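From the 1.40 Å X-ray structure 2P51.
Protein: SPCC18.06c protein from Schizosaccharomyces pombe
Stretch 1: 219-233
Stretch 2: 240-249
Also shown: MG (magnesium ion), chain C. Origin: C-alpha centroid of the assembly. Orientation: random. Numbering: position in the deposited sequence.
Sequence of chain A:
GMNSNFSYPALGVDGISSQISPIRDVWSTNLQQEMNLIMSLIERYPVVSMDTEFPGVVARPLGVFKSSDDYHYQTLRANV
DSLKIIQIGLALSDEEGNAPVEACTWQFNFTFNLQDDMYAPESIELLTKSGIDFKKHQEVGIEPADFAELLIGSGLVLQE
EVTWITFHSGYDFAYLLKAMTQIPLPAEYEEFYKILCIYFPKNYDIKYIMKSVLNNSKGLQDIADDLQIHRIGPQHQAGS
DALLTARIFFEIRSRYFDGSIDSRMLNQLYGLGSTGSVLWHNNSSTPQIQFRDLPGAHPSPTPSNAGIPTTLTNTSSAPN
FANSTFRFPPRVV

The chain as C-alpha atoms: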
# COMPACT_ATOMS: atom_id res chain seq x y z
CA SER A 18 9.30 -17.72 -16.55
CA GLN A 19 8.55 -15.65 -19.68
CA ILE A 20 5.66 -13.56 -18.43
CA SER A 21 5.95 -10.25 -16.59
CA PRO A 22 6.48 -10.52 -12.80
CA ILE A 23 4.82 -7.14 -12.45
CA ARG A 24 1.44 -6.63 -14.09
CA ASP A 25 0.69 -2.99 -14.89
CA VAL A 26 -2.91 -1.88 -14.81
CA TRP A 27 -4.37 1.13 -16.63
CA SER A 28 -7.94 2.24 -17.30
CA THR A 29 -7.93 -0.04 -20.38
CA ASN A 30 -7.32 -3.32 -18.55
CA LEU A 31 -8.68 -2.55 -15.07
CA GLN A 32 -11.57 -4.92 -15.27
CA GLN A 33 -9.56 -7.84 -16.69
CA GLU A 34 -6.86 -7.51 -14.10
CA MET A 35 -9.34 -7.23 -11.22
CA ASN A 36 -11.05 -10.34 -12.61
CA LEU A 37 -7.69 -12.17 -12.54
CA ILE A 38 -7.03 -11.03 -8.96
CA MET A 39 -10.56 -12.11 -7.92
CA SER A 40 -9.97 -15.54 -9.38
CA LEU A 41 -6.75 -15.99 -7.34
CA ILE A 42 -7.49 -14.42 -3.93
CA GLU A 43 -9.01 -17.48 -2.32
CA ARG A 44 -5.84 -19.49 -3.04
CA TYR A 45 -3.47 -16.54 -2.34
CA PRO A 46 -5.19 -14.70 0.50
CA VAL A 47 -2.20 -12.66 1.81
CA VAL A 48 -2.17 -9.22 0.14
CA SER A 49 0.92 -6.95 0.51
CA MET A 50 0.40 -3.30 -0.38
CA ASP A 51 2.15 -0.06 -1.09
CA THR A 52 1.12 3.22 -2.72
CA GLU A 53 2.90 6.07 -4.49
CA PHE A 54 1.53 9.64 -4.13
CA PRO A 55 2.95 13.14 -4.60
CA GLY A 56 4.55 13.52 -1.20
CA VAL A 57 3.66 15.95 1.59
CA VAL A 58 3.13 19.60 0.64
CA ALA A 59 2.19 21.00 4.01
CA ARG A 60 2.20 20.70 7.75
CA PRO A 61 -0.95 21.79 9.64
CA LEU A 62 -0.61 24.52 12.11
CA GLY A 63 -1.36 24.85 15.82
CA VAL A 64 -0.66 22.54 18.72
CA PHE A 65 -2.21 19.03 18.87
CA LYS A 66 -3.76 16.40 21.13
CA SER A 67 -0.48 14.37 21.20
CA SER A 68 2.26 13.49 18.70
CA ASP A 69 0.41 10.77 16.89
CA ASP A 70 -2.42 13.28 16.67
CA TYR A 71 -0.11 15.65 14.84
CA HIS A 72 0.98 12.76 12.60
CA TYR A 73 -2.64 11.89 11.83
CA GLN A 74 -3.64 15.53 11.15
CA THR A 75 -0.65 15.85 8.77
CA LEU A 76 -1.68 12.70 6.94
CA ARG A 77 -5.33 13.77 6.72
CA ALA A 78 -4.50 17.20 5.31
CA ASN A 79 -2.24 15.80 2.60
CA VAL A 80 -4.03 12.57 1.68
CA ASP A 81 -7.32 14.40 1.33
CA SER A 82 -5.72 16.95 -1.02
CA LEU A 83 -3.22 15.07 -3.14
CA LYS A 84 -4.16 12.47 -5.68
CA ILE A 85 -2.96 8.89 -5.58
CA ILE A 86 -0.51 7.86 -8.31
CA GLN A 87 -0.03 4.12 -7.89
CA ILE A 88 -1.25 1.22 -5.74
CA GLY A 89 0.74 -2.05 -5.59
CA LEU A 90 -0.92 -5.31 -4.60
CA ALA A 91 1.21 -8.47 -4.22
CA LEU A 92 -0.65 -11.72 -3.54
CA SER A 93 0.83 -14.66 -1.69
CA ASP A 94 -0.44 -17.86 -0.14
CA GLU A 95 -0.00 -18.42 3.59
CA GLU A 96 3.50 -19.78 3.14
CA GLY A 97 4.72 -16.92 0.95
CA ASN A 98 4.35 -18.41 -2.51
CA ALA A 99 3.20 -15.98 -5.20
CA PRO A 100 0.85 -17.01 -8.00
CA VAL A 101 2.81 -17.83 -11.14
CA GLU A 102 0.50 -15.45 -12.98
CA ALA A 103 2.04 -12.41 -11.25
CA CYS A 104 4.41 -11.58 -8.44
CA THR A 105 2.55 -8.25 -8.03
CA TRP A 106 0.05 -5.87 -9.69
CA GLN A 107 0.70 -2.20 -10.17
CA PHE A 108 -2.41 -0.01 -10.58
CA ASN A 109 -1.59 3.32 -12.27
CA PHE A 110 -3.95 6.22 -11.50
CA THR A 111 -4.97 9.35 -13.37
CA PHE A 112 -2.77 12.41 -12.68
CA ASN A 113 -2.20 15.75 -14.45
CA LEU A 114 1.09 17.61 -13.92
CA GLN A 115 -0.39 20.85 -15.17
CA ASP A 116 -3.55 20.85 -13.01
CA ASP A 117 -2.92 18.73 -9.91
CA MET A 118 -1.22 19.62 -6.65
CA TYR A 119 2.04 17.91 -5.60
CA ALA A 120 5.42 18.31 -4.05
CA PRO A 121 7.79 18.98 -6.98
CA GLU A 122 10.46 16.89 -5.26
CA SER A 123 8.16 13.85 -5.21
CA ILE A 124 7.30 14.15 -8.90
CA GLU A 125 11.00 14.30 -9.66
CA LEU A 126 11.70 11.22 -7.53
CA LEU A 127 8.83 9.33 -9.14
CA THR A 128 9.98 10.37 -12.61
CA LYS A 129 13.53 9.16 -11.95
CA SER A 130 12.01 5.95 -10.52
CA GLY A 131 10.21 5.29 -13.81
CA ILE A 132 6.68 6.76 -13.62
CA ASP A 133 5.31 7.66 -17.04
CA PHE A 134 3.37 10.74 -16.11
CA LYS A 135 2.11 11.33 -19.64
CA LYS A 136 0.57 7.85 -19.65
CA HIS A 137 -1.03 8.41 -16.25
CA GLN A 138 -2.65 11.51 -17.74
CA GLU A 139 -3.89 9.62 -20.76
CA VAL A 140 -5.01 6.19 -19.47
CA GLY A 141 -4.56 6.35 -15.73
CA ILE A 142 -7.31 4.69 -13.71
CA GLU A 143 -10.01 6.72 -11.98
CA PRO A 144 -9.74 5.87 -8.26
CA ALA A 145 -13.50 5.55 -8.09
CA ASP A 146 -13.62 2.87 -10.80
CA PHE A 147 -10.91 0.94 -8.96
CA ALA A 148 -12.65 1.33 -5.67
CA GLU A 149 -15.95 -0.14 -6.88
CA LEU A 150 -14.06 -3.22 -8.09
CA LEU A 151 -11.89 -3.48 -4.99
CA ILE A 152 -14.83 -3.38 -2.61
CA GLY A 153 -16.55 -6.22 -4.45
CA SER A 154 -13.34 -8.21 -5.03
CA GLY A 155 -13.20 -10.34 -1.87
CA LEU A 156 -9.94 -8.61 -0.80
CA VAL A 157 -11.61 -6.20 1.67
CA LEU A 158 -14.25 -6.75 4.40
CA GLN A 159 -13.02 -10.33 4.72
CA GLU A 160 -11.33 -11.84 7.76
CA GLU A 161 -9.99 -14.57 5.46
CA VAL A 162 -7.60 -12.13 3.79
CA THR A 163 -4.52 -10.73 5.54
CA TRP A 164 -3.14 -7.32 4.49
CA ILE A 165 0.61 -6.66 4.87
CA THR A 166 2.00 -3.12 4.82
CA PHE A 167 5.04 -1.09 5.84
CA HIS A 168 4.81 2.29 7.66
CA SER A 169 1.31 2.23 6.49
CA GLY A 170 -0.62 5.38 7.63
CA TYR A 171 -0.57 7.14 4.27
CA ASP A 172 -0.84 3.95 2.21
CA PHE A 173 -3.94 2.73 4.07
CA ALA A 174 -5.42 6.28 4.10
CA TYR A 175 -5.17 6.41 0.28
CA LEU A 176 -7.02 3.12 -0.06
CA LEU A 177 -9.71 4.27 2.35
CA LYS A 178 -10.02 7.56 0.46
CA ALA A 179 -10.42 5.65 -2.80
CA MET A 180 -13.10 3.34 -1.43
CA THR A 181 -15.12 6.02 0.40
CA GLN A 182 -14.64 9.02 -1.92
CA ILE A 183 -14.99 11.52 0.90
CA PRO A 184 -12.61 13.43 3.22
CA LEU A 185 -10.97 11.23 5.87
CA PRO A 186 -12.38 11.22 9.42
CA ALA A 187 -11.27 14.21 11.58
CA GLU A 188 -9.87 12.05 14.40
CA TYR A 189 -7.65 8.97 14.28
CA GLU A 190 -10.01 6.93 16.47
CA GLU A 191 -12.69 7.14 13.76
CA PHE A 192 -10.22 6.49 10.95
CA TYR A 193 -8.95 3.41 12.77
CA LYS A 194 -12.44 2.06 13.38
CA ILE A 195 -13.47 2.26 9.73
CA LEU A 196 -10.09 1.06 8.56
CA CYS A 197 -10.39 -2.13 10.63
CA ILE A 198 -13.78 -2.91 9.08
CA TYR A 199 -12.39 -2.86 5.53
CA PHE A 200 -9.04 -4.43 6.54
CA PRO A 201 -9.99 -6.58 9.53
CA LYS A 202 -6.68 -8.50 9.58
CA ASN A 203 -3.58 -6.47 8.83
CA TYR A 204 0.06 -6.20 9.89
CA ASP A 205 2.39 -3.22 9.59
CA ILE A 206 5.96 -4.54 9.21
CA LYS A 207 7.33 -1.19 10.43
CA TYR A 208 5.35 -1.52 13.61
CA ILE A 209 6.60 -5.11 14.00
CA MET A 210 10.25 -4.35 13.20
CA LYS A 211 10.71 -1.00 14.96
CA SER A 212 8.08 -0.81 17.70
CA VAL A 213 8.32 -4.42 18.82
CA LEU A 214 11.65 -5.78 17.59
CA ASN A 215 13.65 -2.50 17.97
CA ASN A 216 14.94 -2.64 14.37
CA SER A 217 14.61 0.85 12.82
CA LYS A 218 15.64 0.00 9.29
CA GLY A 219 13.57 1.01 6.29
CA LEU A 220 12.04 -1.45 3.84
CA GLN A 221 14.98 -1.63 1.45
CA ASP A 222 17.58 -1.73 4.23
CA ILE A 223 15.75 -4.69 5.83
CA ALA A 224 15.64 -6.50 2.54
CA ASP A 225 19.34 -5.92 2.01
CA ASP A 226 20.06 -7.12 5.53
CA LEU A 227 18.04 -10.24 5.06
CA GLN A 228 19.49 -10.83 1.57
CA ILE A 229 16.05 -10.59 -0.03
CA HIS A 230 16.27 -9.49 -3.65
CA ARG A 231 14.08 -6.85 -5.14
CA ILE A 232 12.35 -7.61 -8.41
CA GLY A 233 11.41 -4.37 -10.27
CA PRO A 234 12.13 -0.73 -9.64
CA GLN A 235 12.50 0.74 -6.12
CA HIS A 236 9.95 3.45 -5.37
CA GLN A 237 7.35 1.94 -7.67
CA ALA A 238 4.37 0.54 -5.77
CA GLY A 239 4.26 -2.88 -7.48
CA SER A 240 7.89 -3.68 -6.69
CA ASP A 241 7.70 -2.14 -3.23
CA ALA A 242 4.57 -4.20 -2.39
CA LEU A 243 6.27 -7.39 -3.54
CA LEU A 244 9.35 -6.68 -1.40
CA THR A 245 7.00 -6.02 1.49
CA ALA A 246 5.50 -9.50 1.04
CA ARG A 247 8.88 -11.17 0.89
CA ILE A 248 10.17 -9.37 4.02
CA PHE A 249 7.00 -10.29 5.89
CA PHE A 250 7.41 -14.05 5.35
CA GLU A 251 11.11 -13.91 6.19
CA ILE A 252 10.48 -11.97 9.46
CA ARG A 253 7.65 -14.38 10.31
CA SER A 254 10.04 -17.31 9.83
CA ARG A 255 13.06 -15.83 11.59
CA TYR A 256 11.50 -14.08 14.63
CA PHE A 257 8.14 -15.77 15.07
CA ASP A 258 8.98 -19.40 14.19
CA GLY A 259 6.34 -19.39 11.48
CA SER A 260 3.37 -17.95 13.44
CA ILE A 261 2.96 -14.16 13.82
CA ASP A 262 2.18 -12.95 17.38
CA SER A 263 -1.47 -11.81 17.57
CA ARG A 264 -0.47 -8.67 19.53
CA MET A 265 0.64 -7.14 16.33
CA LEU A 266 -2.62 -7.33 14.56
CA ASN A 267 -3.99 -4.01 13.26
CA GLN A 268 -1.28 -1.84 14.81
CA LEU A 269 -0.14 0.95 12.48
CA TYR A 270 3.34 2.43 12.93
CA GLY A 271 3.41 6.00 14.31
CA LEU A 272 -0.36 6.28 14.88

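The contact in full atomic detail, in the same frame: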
# COMPACT_ATOMS: atom_id res chain seq x y z
N GLY A 219 14.59 0.91 7.33
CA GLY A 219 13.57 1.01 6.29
C GLY A 219 13.37 -0.23 5.46
O GLY A 219 14.12 -1.20 5.59
N LEU A 220 12.35 -0.25 4.59
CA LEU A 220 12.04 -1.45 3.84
C LEU A 220 13.23 -1.98 3.06
O LEU A 220 13.58 -3.16 3.11
CB LEU A 220 10.90 -1.08 2.86
CG LEU A 220 10.31 -2.26 2.11
CD1 LEU A 220 9.52 -3.20 3.03
CD2 LEU A 220 9.39 -1.79 0.98
N GLN A 221 13.88 -1.12 2.27
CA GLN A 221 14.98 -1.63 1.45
C GLN A 221 16.17 -2.08 2.29
O GLN A 221 16.84 -3.07 1.96
CB GLN A 221 15.37 -0.56 0.43
CG GLN A 221 16.47 -1.05 -0.50
CD GLN A 221 16.00 -2.17 -1.41
OE1 GLN A 221 14.95 -2.00 -2.04
NE2 GLN A 221 16.70 -3.29 -1.46
N ASP A 222 16.47 -1.33 3.39
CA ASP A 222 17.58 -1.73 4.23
C ASP A 222 17.29 -3.07 4.89
O ASP A 222 18.21 -3.87 5.05
CB ASP A 222 17.85 -0.68 5.31
CG ASP A 222 18.37 0.61 4.74
OD1 ASP A 222 19.01 0.61 3.68
OD2 ASP A 222 18.15 1.68 5.34
N ILE A 223 16.05 -3.37 5.31
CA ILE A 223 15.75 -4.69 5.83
C ILE A 223 15.95 -5.76 4.77
O ILE A 223 16.57 -6.81 5.05
CB ILE A 223 14.31 -4.76 6.32
CG1 ILE A 223 14.07 -3.89 7.54
CG2 ILE A 223 13.95 -6.22 6.63
CD1 ILE A 223 12.61 -3.59 7.80
N ALA A 224 15.43 -5.52 3.58
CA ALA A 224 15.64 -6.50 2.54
C ALA A 224 17.13 -6.69 2.32
O ALA A 224 17.52 -7.85 2.19
CB ALA A 224 15.04 -6.07 1.21
N ASP A 225 17.93 -5.62 2.29
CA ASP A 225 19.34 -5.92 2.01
C ASP A 225 19.94 -6.78 3.11
O ASP A 225 20.72 -7.73 2.93
CB ASP A 225 20.10 -4.63 1.81
CG ASP A 225 19.65 -3.81 0.62
OD1 ASP A 225 19.05 -4.44 -0.27
OD2 ASP A 225 19.87 -2.59 0.51
N ASP A 226 19.57 -6.43 4.34
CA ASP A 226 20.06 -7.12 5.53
C ASP A 226 19.73 -8.61 5.51
O ASP A 226 20.54 -9.47 5.80
CB ASP A 226 19.44 -6.51 6.78
CG ASP A 226 20.33 -6.53 7.99
OD1 ASP A 226 21.57 -6.64 7.88
OD2 ASP A 226 19.76 -6.43 9.09
N LEU A 227 18.48 -8.87 5.13
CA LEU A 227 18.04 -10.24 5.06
C LEU A 227 18.38 -10.91 3.74
O LEU A 227 17.91 -12.04 3.52
CB LEU A 227 16.52 -10.29 5.32
CG LEU A 227 16.07 -9.75 6.68
CD1 LEU A 227 14.53 -9.70 6.72
CD2 LEU A 227 16.63 -10.57 7.83
N GLN A 228 19.16 -10.27 2.88
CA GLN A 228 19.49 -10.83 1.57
C GLN A 228 18.24 -11.21 0.78
O GLN A 228 18.23 -12.25 0.12
CB GLN A 228 20.36 -12.09 1.69
CG GLN A 228 21.39 -11.97 2.80
CD GLN A 228 22.40 -13.10 2.64
OE1 GLN A 228 22.06 -14.28 2.76
NE2 GLN A 228 23.63 -12.70 2.33
N ILE A 229 17.21 -10.39 0.84
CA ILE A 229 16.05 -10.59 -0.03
C ILE A 229 16.16 -9.72 -1.27
O ILE A 229 16.35 -8.51 -1.21
CB ILE A 229 14.77 -10.27 0.74
CG1 ILE A 229 14.54 -11.26 1.90
CG2 ILE A 229 13.59 -10.17 -0.23
CD1 ILE A 229 13.59 -10.72 2.95
N HIS A 230 16.06 -10.32 -2.45
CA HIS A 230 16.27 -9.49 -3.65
C HIS A 230 14.98 -8.84 -4.09
O HIS A 230 13.91 -9.43 -4.08
CB HIS A 230 16.88 -10.36 -4.74
CG HIS A 230 16.79 -9.92 -6.16
ND1 HIS A 230 17.70 -9.04 -6.73
CD2 HIS A 230 15.92 -10.21 -7.17
CE1 HIS A 230 17.39 -8.82 -8.01
NE2 HIS A 230 16.30 -9.52 -8.30
N ARG A 231 15.14 -7.59 -4.53
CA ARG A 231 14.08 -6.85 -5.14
C ARG A 231 13.93 -7.21 -6.62
O ARG A 231 14.88 -7.25 -7.40
CB ARG A 231 14.37 -5.34 -5.03
CG ARG A 231 13.24 -4.52 -5.69
CD ARG A 231 13.58 -3.05 -5.64
NE ARG A 231 13.37 -2.38 -4.35
CZ ARG A 231 12.22 -1.95 -3.88
NH1 ARG A 231 11.06 -2.10 -4.54
NH2 ARG A 231 12.24 -1.35 -2.69
N ILE A 232 12.70 -7.46 -7.01
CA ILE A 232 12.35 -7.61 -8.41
C ILE A 232 11.70 -6.29 -8.81
O ILE A 232 10.76 -5.87 -8.13
CB ILE A 232 11.38 -8.79 -8.61
CG1 ILE A 232 11.99 -10.16 -8.32
CG2 ILE A 232 10.76 -8.75 -10.02
CD1 ILE A 232 11.23 -11.39 -8.78
N GLY A 233 12.11 -5.59 -9.87
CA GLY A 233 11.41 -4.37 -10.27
C GLY A 233 12.10 -3.18 -9.62
O GLY A 233 13.05 -3.27 -8.83
N SER A 240 6.64 -3.11 -7.19
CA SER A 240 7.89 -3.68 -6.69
C SER A 240 7.99 -3.51 -5.19
O SER A 240 8.38 -4.45 -4.47
CB SER A 240 9.05 -2.97 -7.41
OG SER A 240 10.28 -3.46 -6.91
N ASP A 241 7.62 -2.33 -4.69
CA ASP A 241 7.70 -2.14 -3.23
C ASP A 241 6.73 -3.07 -2.50
O ASP A 241 7.08 -3.61 -1.42
CB ASP A 241 7.39 -0.70 -2.85
CG ASP A 241 8.39 0.33 -3.34
OD1 ASP A 241 9.56 -0.02 -3.67
OD2 ASP A 241 8.06 1.55 -3.40
N ALA A 242 5.55 -3.29 -3.03
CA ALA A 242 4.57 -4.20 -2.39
C ALA A 242 5.10 -5.61 -2.40
O ALA A 242 4.94 -6.42 -1.46
CB ALA A 242 3.23 -4.13 -3.13
N LEU A 243 5.74 -6.02 -3.49
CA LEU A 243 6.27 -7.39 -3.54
C LEU A 243 7.39 -7.56 -2.54
O LEU A 243 7.55 -8.59 -1.88
CB LEU A 243 6.79 -7.63 -4.97
CG LEU A 243 7.58 -8.93 -5.21
CD1 LEU A 243 6.74 -10.14 -4.88
CD2 LEU A 243 8.05 -9.01 -6.66
N LEU A 244 8.29 -6.56 -2.40
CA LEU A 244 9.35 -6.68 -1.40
C LEU A 244 8.79 -6.77 0.01
O LEU A 244 9.35 -7.50 0.85
CB LEU A 244 10.28 -5.45 -1.49
CG LEU A 244 11.64 -5.59 -0.82
CD1 LEU A 244 12.41 -6.79 -1.38
CD2 LEU A 244 12.45 -4.31 -1.01
N THR A 245 7.71 -5.99 0.22
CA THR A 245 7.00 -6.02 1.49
C THR A 245 6.55 -7.45 1.78
O THR A 245 6.75 -7.96 2.91
CB THR A 245 5.79 -5.07 1.45
OG1 THR A 245 6.31 -3.72 1.29
CG2 THR A 245 5.00 -5.06 2.76
N ALA A 246 5.94 -8.10 0.81
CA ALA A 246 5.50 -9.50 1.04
C ALA A 246 6.67 -10.38 1.42
O ALA A 246 6.64 -11.19 2.37
CB ALA A 246 4.85 -10.05 -0.22
N ARG A 247 7.76 -10.26 0.64
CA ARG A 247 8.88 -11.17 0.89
C ARG A 247 9.50 -10.90 2.26
O ARG A 247 9.86 -11.87 2.96
CB ARG A 247 9.93 -11.05 -0.23
CG ARG A 247 9.28 -11.40 -1.56
CD ARG A 247 10.25 -11.32 -2.71
NE ARG A 247 9.71 -12.24 -3.73
CZ ARG A 247 10.35 -12.41 -4.88
NH1 ARG A 247 11.47 -11.72 -5.06
NH2 ARG A 247 9.79 -13.26 -5.73
N ILE A 248 9.65 -9.65 2.67
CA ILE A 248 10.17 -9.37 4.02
C ILE A 248 9.24 -9.93 5.10
O ILE A 248 9.70 -10.47 6.13
CB ILE A 248 10.44 -7.87 4.18
CG1 ILE A 248 11.64 -7.36 3.35
CG2 ILE A 248 10.63 -7.50 5.64
CD1 ILE A 248 11.48 -5.84 3.20
N PHE A 249 7.93 -9.80 4.87
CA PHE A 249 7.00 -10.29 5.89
C PHE A 249 7.23 -11.77 6.16
O PHE A 249 7.34 -12.19 7.31
CB PHE A 249 5.52 -10.06 5.48
CG PHE A 249 4.55 -10.72 6.46
CD1 PHE A 249 4.31 -10.16 7.70
CD2 PHE A 249 3.90 -11.91 6.10
CE1 PHE A 249 3.42 -10.76 8.59
CE2 PHE A 249 3.02 -12.51 6.99
CZ PHE A 249 2.79 -11.95 8.23
MG MG C . 6.78 2.84 -2.47
O HOH W 1 11.22 -9.02 -4.52
O HOH W 2 10.39 -6.48 -5.19
O HOH W 3 5.67 4.33 -1.42
O HOH W 4 7.86 2.27 -0.76
O HOH W 5 8.09 4.42 -2.79

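Packing of residues 219-233, a short helix (220-226) followed by an extended segment, against the helix of residues 240-249. The two helix axes approach to 10.2 Å with 49° between their N-to-C directions, and the contact buries 762 Å² summed over both sides. The closest backbones lie at the far end of the first stretch, where Gly 233 CA is 5.1 Å from Ser 240 CA.

The clearest bump is Leu 220, whose side chain sits as a knob in a hollow formed by Asp 241, Leu 244, Thr 245 and Ile 248. Its CA-to-CB bond points sideways, but the t, p rotamer brings the branched end inward: CD1 meets Ile 248 CD1 at 3.3 Å, a tight apolar contact, while CD2 lies 3.6 Å from Thr 245 OG1 and 3.8 Å from Asp 241 O. That same carbonyl accepts a hydrogen bond from Thr 245 OG1 (OG1 to Asp 241 O, 2.8 Å), so this hydroxyl is paired within its own helix.

One turn on, the small side chain of Ala 224 leaves room for two larger ones. Its CB lies 3.8 Å from Leu 244 CD1 and 4.1 Å from Ile 248 CD1, and the Ala 224 and Ile 248 CA atoms are 6.4 Å apart. Ile 223 CG2 adds a contact at 3.7 Å with Ile 248 CG2. After the helix, the chain returns to the same surface with Ile 229: CG2 touches Leu 244 CD1 and Arg 247 CB, both at 3.8 Å, and CD1 lies 3.9 Å from Ile 248 CG1. Leu 244 and Ile 248 are thus each packed by the helix and by the segment that follows it. Farther along, Ile 232 CB rests 3.9 Å from Leu 243 CD2.

Arg 231 carries a polar edge across this apolar surface. Leu 244 CD2 lies over one face of its guanidinium, 3.4 Å from NH2, leaving the edge free for hydrogen bonds. Arg 231 NH1 donates to Ser 240 OG (2.8 Å) and to Asp 241 OD1 (2.7 Å), the latter part of a salt bridge; Arg 231 NH2 adds a weak bond to Asp 241 OD1 (3.1 Å). Gln 221 OE1 steadies the group from within the first stretch, accepting from Arg 231 NE at 2.8 Å and Arg 231 NH2 at 2.9 Å. The other carboxylate oxygen, Asp 241 OD2, binds the magnesium ion MG at 2.0 Å.

Ser 240 OG also donates to Ile 232 O (2.7 Å), linking side chain to backbone where the stretches converge. Gly 233 fits here because it lacks a side chain: an ideal CB would lie 3.0 Å from Ser 240 CB, and its backbone angles alone call for glycine. Two waters bridge the backbones and side chains here: water 2 links Ile 232 N (3.1 Å) to Ser 240 O (2.9 Å), and water 1 donates to His 230 O (2.8 Å) while accepting a weak bond from Arg 247 NH1 (2.8 Å).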